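Local coordinates for anti-H(O) lectin 1 (Ulex europaeus, PDB 1FX5), which binds carbohydrate as an L-fucose-specific legume lectin, a homodimer carrying calcium and manganese and recognising the O(H) blood group, at residues Q33-G38 / G216-G221; T180-L185 / S195-V200; L4-K9 / W231-T236. One frame throughout, in Å; residues are numbered along the deposited sequence.

Contact 1 (Q33-G38 / G216-G221); sequences QLNKVG and GSTYIG. Unlike the reference sequence in segment 216-221: Ser217 (reference Gly).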
# COMPACT_ATOMS: atom_id res chain seq x y z
N GLN A 33 -14.10 12.83 -5.09
CA GLN A 33 -15.55 12.96 -5.04
C GLN A 33 -16.19 11.59 -4.77
O GLN A 33 -16.17 10.70 -5.61
CB GLN A 33 -16.07 13.55 -6.36
CG GLN A 33 -17.53 13.95 -6.30
CD GLN A 33 -18.04 14.52 -7.60
OE1 GLN A 33 -18.29 15.71 -7.70
NE2 GLN A 33 -18.20 13.67 -8.61
N LEU A 34 -16.78 11.44 -3.60
CA LEU A 34 -17.40 10.18 -3.23
C LEU A 34 -18.67 9.77 -3.99
O LEU A 34 -18.96 8.59 -4.13
CB LEU A 34 -17.63 10.15 -1.71
CG LEU A 34 -16.38 10.42 -0.84
CD1 LEU A 34 -16.75 10.49 0.65
CD2 LEU A 34 -15.30 9.37 -1.11
N ASN A 35 -19.44 10.75 -4.44
CA ASN A 35 -20.67 10.44 -5.16
C ASN A 35 -20.96 11.59 -6.10
O ASN A 35 -20.47 12.70 -5.89
CB ASN A 35 -21.86 10.28 -4.18
CG ASN A 35 -22.30 11.61 -3.54
OD1 ASN A 35 -23.26 12.24 -3.98
ND2 ASN A 35 -21.61 12.03 -2.48
N LYS A 36 -21.70 11.32 -7.16
CA LYS A 36 -22.02 12.38 -8.08
C LYS A 36 -23.50 12.71 -7.97
O LYS A 36 -24.27 11.96 -7.34
CB LYS A 36 -21.58 12.07 -9.51
CG LYS A 36 -22.02 10.77 -10.06
CD LYS A 36 -21.44 10.59 -11.46
CE LYS A 36 -19.93 10.85 -11.47
NZ LYS A 36 -19.31 10.51 -12.79
N VAL A 37 -23.86 13.91 -8.42
CA VAL A 37 -25.24 14.39 -8.39
C VAL A 37 -25.68 14.58 -9.84
O VAL A 37 -24.85 14.58 -10.76
CB VAL A 37 -25.34 15.71 -7.61
CG1 VAL A 37 -24.98 15.48 -6.14
CG2 VAL A 37 -24.40 16.75 -8.21
N GLY A 38 -26.97 14.75 -10.04
CA GLY A 38 -27.51 14.93 -11.38
C GLY A 38 -28.79 14.12 -11.48
O GLY A 38 -29.01 13.21 -10.67
N GLY A 216 -19.82 7.61 0.20
CA GLY A 216 -20.62 8.82 0.21
C GLY A 216 -21.88 8.48 -0.55
O GLY A 216 -21.82 7.67 -1.48
N SER A 217 -23.03 9.05 -0.17
CA SER A 217 -24.26 8.76 -0.87
C SER A 217 -25.30 9.85 -0.68
O SER A 217 -25.16 10.71 0.20
CB SER A 217 -24.82 7.38 -0.46
OG SER A 217 -25.19 7.38 0.89
N THR A 218 -26.33 9.81 -1.53
CA THR A 218 -27.42 10.78 -1.51
C THR A 218 -28.71 10.19 -2.11
O THR A 218 -28.73 9.04 -2.57
CB THR A 218 -26.99 12.06 -2.25
OG1 THR A 218 -27.89 13.13 -1.94
CG2 THR A 218 -26.93 11.81 -3.76
N TYR A 219 -29.79 10.96 -2.11
CA TYR A 219 -31.08 10.50 -2.63
C TYR A 219 -31.71 11.56 -3.56
O TYR A 219 -31.38 12.75 -3.40
CB TYR A 219 -31.97 10.29 -1.41
CG TYR A 219 -33.28 9.65 -1.69
CD1 TYR A 219 -34.46 10.39 -1.60
CD2 TYR A 219 -33.35 8.32 -2.06
CE1 TYR A 219 -35.66 9.82 -1.87
CE2 TYR A 219 -34.55 7.73 -2.34
CZ TYR A 219 -35.71 8.49 -2.24
OH TYR A 219 -36.93 7.93 -2.50
N ILE A 220 -32.60 11.17 -4.51
CA ILE A 220 -33.22 12.17 -5.43
C ILE A 220 -34.07 13.19 -4.72
O ILE A 220 -34.82 12.84 -3.81
CB ILE A 220 -34.20 11.62 -6.52
CG1 ILE A 220 -34.60 10.18 -6.26
CG2 ILE A 220 -33.68 11.92 -7.93
CD1 ILE A 220 -35.61 10.06 -5.18
N GLY A 221 -33.97 14.44 -5.16
CA GLY A 221 -34.75 15.49 -4.54
C GLY A 221 -34.05 16.18 -3.39
O GLY A 221 -34.49 17.24 -2.94
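Leu34 and Asn35 come down on Gly216, and that is where the contact is tight. Leu34 CB sits 3.8 Å from Gly216 CA, and the two alpha carbons, Leu34 CA and Gly216 CA, are 4.9 Å apart; with no side chain on the glycine, the loop can lie directly against the strand backbone. One residue on, Asn35 CB stands 3.8 Å from Gly216 O. Asn35 CG is held between its own backbone N and carbonyl carbon (chi1 70°), and the terminal amide reaches over the backbone at Ser217 to the methyl of Thr218, the two side chains crossing at about a right angle. Thr218 turns OG1 anti to its backbone N (chi1 -165°), where it is hydrogen-bonded to Thr86 O and Ala224 N, while CG2 faces the loop. No hydrogen bond links the segments directly; the contact is van der Waals.

Past Asn35 the two segments part. Lys36 O is 4.5 Å from Thr218 CG2. Lys36 CB leaves its backbone away from the strand, and the side chain is about 6 Å from a bound N-acetylglucosamine. Val37 is exposed and packs on Gln223 and Thr225 instead.

On the far side of the strand, Ser217 OG bonds to Gly104 O. Strand 209-219 is flanked by strand 44-59, through backbone bonds of Gly216 with Gly47 and Thr218 with Thr45, and, through Ser217 with Asp87, by the residue just ahead of strand 88-94; the loop is fastened to strand 224-236 by Leu34 with His226.

Contact 2 (T180-L185 / S195-V200); sequences TLTASL and SVTSIV
Thr182 and Thr197 face each other as a non-hydrogen-bonded pair of an antiparallel hairpin, with CA atoms only 4.3 Å apart. Going outward along Thr182, its CB lies 3.9 Å from Thr197 OG1. From there the chain forks: chi1 of -58° sets OG1 anti to the carbonyl carbon and CG2 anti to the backbone N. Thr182 OG1 meets Thr197 OG1 at 3.3 Å, a weak hydrogen bond in which either hydroxyl could be the donor, and also brushes the Thr197 methyl. Thr182 CG2 lies 3.5 Å from Thr197 OG1, with Val196 O a little farther off.

The same face carries Thr180, whose CG2 touches Thr197 CG2 at 3.6 Å and whose OG1 is hydrogen-bonded to Ser178 OG. At the other end Ser184 CB meets Ser195 CB, also at 3.6 Å. Two reciprocal pairs of backbone bonds hold the ladder: Leu181 with Ser198, and Ala183 with Val196. The opposite face is mostly apolar, with Ser198 among Leu181, Ala183 and Val196; Ala183 CB rests 4.1 Å from Val196 CG1.

The face of Leu181, Ala183 and Val196 looks onto the metal-bearing layer of the lectin: Leu181 and Ala183 pack on Val122 and Val124 of strand 122-127, Val196 on Ile143 and Ile145 of strand 142-147. Alongside, strand 168-175 continues the ladder from strand 180-187, while Thr197 O accepts a bond from Asn154 ND2 of strand 154-157.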
# COMPACT_ATOMS: atom_id res chain seq x y z
N THR A 180 -10.30 1.69 22.70
CA THR A 180 -11.08 2.91 22.50
C THR A 180 -11.04 3.47 21.07
O THR A 180 -9.97 3.58 20.48
CB THR A 180 -10.59 4.04 23.48
OG1 THR A 180 -10.72 3.59 24.84
CG2 THR A 180 -11.40 5.28 23.32
N LEU A 181 -12.21 3.75 20.51
CA LEU A 181 -12.33 4.30 19.16
C LEU A 181 -12.96 5.70 19.33
O LEU A 181 -14.09 5.82 19.83
CB LEU A 181 -13.23 3.41 18.28
CG LEU A 181 -13.46 3.85 16.84
CD1 LEU A 181 -12.12 3.89 16.08
CD2 LEU A 181 -14.40 2.88 16.16
N THR A 182 -12.21 6.76 19.03
CA THR A 182 -12.70 8.14 19.15
C THR A 182 -12.62 8.85 17.82
O THR A 182 -11.62 8.69 17.08
CB THR A 182 -11.86 8.97 20.16
OG1 THR A 182 -11.88 8.33 21.43
CG2 THR A 182 -12.45 10.37 20.36
N ALA A 183 -13.65 9.63 17.50
CA ALA A 183 -13.71 10.38 16.26
C ALA A 183 -14.12 11.80 16.62
O ALA A 183 -15.02 11.99 17.44
CB ALA A 183 -14.75 9.78 15.31
N SER A 184 -13.40 12.80 16.09
CA SER A 184 -13.75 14.19 16.37
C SER A 184 -13.74 15.02 15.09
O SER A 184 -13.00 14.73 14.12
CB SER A 184 -12.85 14.81 17.44
OG SER A 184 -11.53 14.83 17.01
N LEU A 185 -14.66 15.97 15.03
CA LEU A 185 -14.80 16.85 13.90
C LEU A 185 -14.65 18.30 14.37
O LEU A 185 -15.16 18.65 15.42
CB LEU A 185 -16.16 16.63 13.24
CG LEU A 185 -16.59 17.55 12.08
CD1 LEU A 185 -17.59 16.82 11.16
CD2 LEU A 185 -17.19 18.87 12.64
N SER A 195 -17.24 15.26 19.33
CA SER A 195 -16.60 13.96 19.30
C SER A 195 -17.50 12.87 19.83
O SER A 195 -18.44 13.14 20.61
CB SER A 195 -15.26 13.96 20.02
OG SER A 195 -15.41 14.30 21.37
N VAL A 196 -17.29 11.67 19.32
CA VAL A 196 -18.05 10.50 19.71
C VAL A 196 -17.02 9.41 19.97
O VAL A 196 -16.02 9.29 19.23
CB VAL A 196 -19.06 10.09 18.63
CG1 VAL A 196 -18.35 9.65 17.35
CG2 VAL A 196 -19.97 9.02 19.18
N THR A 197 -17.27 8.61 21.01
CA THR A 197 -16.36 7.54 21.39
C THR A 197 -17.05 6.25 21.75
O THR A 197 -18.21 6.27 22.18
CB THR A 197 -15.62 7.95 22.71
OG1 THR A 197 -14.90 9.17 22.52
CG2 THR A 197 -14.65 6.92 23.14
N SER A 198 -16.32 5.15 21.61
CA SER A 198 -16.83 3.83 21.95
C SER A 198 -15.69 2.84 22.22
O SER A 198 -14.54 3.06 21.80
CB SER A 198 -17.79 3.26 20.93
OG SER A 198 -18.59 2.28 21.61
N ILE A 199 -16.01 1.78 22.96
CA ILE A 199 -15.03 0.75 23.30
C ILE A 199 -15.51 -0.52 22.63
O ILE A 199 -16.58 -1.05 22.96
CB ILE A 199 -14.87 0.62 24.83
CG1 ILE A 199 -14.50 2.01 25.38
CG2 ILE A 199 -13.81 -0.43 25.16
CD1 ILE A 199 -14.07 2.08 26.81
N VAL A 200 -14.75 -0.97 21.63
CA VAL A 200 -15.08 -2.16 20.88
C VAL A 200 -13.83 -2.98 20.52
O VAL A 200 -12.80 -2.44 20.10
CB VAL A 200 -15.94 -1.76 19.61
CG1 VAL A 200 -15.32 -0.58 18.91
CG2 VAL A 200 -16.06 -2.91 18.62

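Contact 3 (L4-K9 / W231-T236); sequences LSFKFK and WYFTST. Unlike the reference sequence in segment 231-236: Thr236 (reference Asn).
Strands 4-8 and 231-236 run antiparallel, 174° between their directions and their axes 4.8 Å apart at closest, joined by six backbone hydrogen bonds in three reciprocal pairs: Leu4 with Ser235, Phe6 with Phe233, Phe8 with Trp231. The side chains of these pairs all lie on the buried face, and Phe6 is central among them. Its CG is wedged between its own backbone N and carbonyl carbon (chi1 57°), and the ring reaches across to the neighbouring strand. There it makes an edge-to-face pair with Trp231: CE1 stands over the middle of the indole six-membered ring, centroids 5.0 Å apart and planes at 81°. One face of the Phe6 ring receives Phe233 CB, a CH-pi contact 3.9 Å from the ring centroid, whereas the Phe233 ring itself is slid aside with little overlap. Phe8 lies alongside Trp231, pointing the same way, with CE2 4.0 Å from Trp231 CE3. The indole NE1 is satisfied by Thr70 OG1.

On the other face the contacts are lighter: Ser5 OG lies 3.6 Å from Thr234 CB, and Lys7 CB approaches the edge of the Tyr232 ring.

Strand 3-8 also pairs antiparallel with a strand of the second subunit, with Ser5 packing on Ser5 of that subunit. This is the continuous back sheet across a dimer interface familiar from legume lectins of the concanavalin type, here with an aromatic cluster behind the joining strand.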
# COMPACT_ATOMS: atom_id res chain seq x y z
N LEU A 4 2.40 0.64 8.44
CA LEU A 4 1.97 1.22 7.17
C LEU A 4 1.58 2.67 7.43
O LEU A 4 0.92 3.00 8.42
CB LEU A 4 0.79 0.46 6.55
CG LEU A 4 0.34 1.07 5.21
CD1 LEU A 4 1.41 0.80 4.18
CD2 LEU A 4 -0.97 0.48 4.73
N SER A 5 1.96 3.53 6.50
CA SER A 5 1.68 4.93 6.60
C SER A 5 1.73 5.55 5.21
O SER A 5 2.61 5.22 4.39
CB SER A 5 2.75 5.53 7.51
OG SER A 5 2.52 6.89 7.80
N PHE A 6 0.76 6.41 4.90
CA PHE A 6 0.72 7.07 3.61
C PHE A 6 0.07 8.43 3.79
O PHE A 6 -0.64 8.65 4.80
CB PHE A 6 -0.04 6.24 2.53
CG PHE A 6 -1.45 5.87 2.89
CD1 PHE A 6 -2.49 6.81 2.81
CD2 PHE A 6 -1.77 4.56 3.21
CE1 PHE A 6 -3.82 6.45 3.03
CE2 PHE A 6 -3.09 4.20 3.43
CZ PHE A 6 -4.12 5.15 3.33
N LYS A 7 0.35 9.35 2.87
CA LYS A 7 -0.22 10.69 2.93
C LYS A 7 -0.51 11.20 1.53
O LYS A 7 0.34 11.10 0.63
CB LYS A 7 0.73 11.68 3.62
CG LYS A 7 0.10 13.05 3.83
CD LYS A 7 1.13 14.15 4.09
CE LYS A 7 1.76 14.05 5.47
NZ LYS A 7 2.68 15.21 5.73
N PHE A 8 -1.73 11.68 1.34
CA PHE A 8 -2.16 12.22 0.06
C PHE A 8 -2.38 13.71 0.37
O PHE A 8 -3.26 14.05 1.18
CB PHE A 8 -3.52 11.65 -0.37
CG PHE A 8 -3.49 10.22 -0.87
CD1 PHE A 8 -3.35 9.95 -2.22
CD2 PHE A 8 -3.71 9.16 0.01
CE1 PHE A 8 -3.43 8.65 -2.71
CE2 PHE A 8 -3.78 7.85 -0.47
CZ PHE A 8 -3.64 7.60 -1.84
N LYS A 9 -1.57 14.58 -0.23
CA LYS A 9 -1.72 16.03 -0.01
C LYS A 9 -2.90 16.53 -0.84
O LYS A 9 -3.48 17.58 -0.55
CB LYS A 9 -0.44 16.74 -0.37
CG LYS A 9 0.64 16.42 0.62
CD LYS A 9 1.95 17.03 0.24
CE LYS A 9 2.96 16.78 1.33
NZ LYS A 9 4.32 16.79 0.75
N TRP A 231 -5.73 13.19 2.87
CA TRP A 231 -5.88 12.05 3.74
C TRP A 231 -4.54 11.54 4.23
O TRP A 231 -3.62 11.36 3.44
CB TRP A 231 -6.56 10.94 2.92
CG TRP A 231 -6.92 9.68 3.63
CD1 TRP A 231 -7.14 9.51 4.98
CD2 TRP A 231 -7.20 8.41 3.02
NE1 TRP A 231 -7.54 8.21 5.23
CE2 TRP A 231 -7.59 7.52 4.05
CE3 TRP A 231 -7.17 7.95 1.70
CZ2 TRP A 231 -7.95 6.19 3.79
CZ3 TRP A 231 -7.53 6.63 1.44
CH2 TRP A 231 -7.91 5.76 2.49
N TYR A 232 -4.46 11.30 5.53
CA TYR A 232 -3.26 10.79 6.17
C TYR A 232 -3.69 9.57 6.99
O TYR A 232 -4.73 9.63 7.67
CB TYR A 232 -2.65 11.86 7.08
CG TYR A 232 -1.64 11.30 8.05
CD1 TYR A 232 -0.32 11.07 7.66
CD2 TYR A 232 -2.00 11.00 9.36
CE1 TYR A 232 0.61 10.56 8.55
CE2 TYR A 232 -1.08 10.48 10.27
CZ TYR A 232 0.23 10.26 9.86
OH TYR A 232 1.15 9.75 10.76
N PHE A 233 -2.90 8.49 6.95
CA PHE A 233 -3.21 7.26 7.68
C PHE A 233 -1.97 6.53 8.14
O PHE A 233 -1.02 6.38 7.37
CB PHE A 233 -4.00 6.30 6.78
CG PHE A 233 -4.33 4.98 7.43
CD1 PHE A 233 -5.52 4.81 8.13
CD2 PHE A 233 -3.44 3.90 7.36
CE1 PHE A 233 -5.84 3.59 8.74
CE2 PHE A 233 -3.74 2.68 7.97
CZ PHE A 233 -4.95 2.52 8.67
N THR A 234 -2.01 6.01 9.36
CA THR A 234 -0.88 5.28 9.90
C THR A 234 -1.34 4.22 10.92
O THR A 234 -2.21 4.50 11.77
CB THR A 234 0.18 6.23 10.52
OG1 THR A 234 1.18 5.48 11.21
CG2 THR A 234 -0.44 7.13 11.52
N SER A 235 -0.84 2.99 10.76
CA SER A 235 -1.18 1.90 11.67
C SER A 235 0.12 1.23 12.09
O SER A 235 1.10 1.18 11.31
CB SER A 235 -2.11 0.86 11.06
OG SER A 235 -1.52 0.26 9.92
N THR A 236 0.10 0.69 13.30
CA THR A 236 1.27 0.02 13.85
C THR A 236 0.85 -0.92 14.99
O THR A 236 -0.21 -0.74 15.61
CB THR A 236 2.26 1.07 14.41
OG1 THR A 236 3.44 0.42 14.89
CG2 THR A 236 1.65 1.81 15.59

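How the contacts relate
The three contacts do not touch: the centres of contacts 1 and 2, and of contacts 1 and 3, are 27 Å apart, those of contacts 2 and 3 19 Å. Along the chain they nest, contact 2 inside the loop closed by contact 1, and that inside contact 3, which brings the two chain ends together. In the legume-lectin sandwich, contacts 2 and 3 belong to the flat back sheet, near its two edges, with strands 168-175 and 64-78 between them. Contact 1 ties a loop to strand 209-219 of the curved front sheet, which leads on to strand 224-236 of contact 3. Dimerisation uses the edge at contact 3.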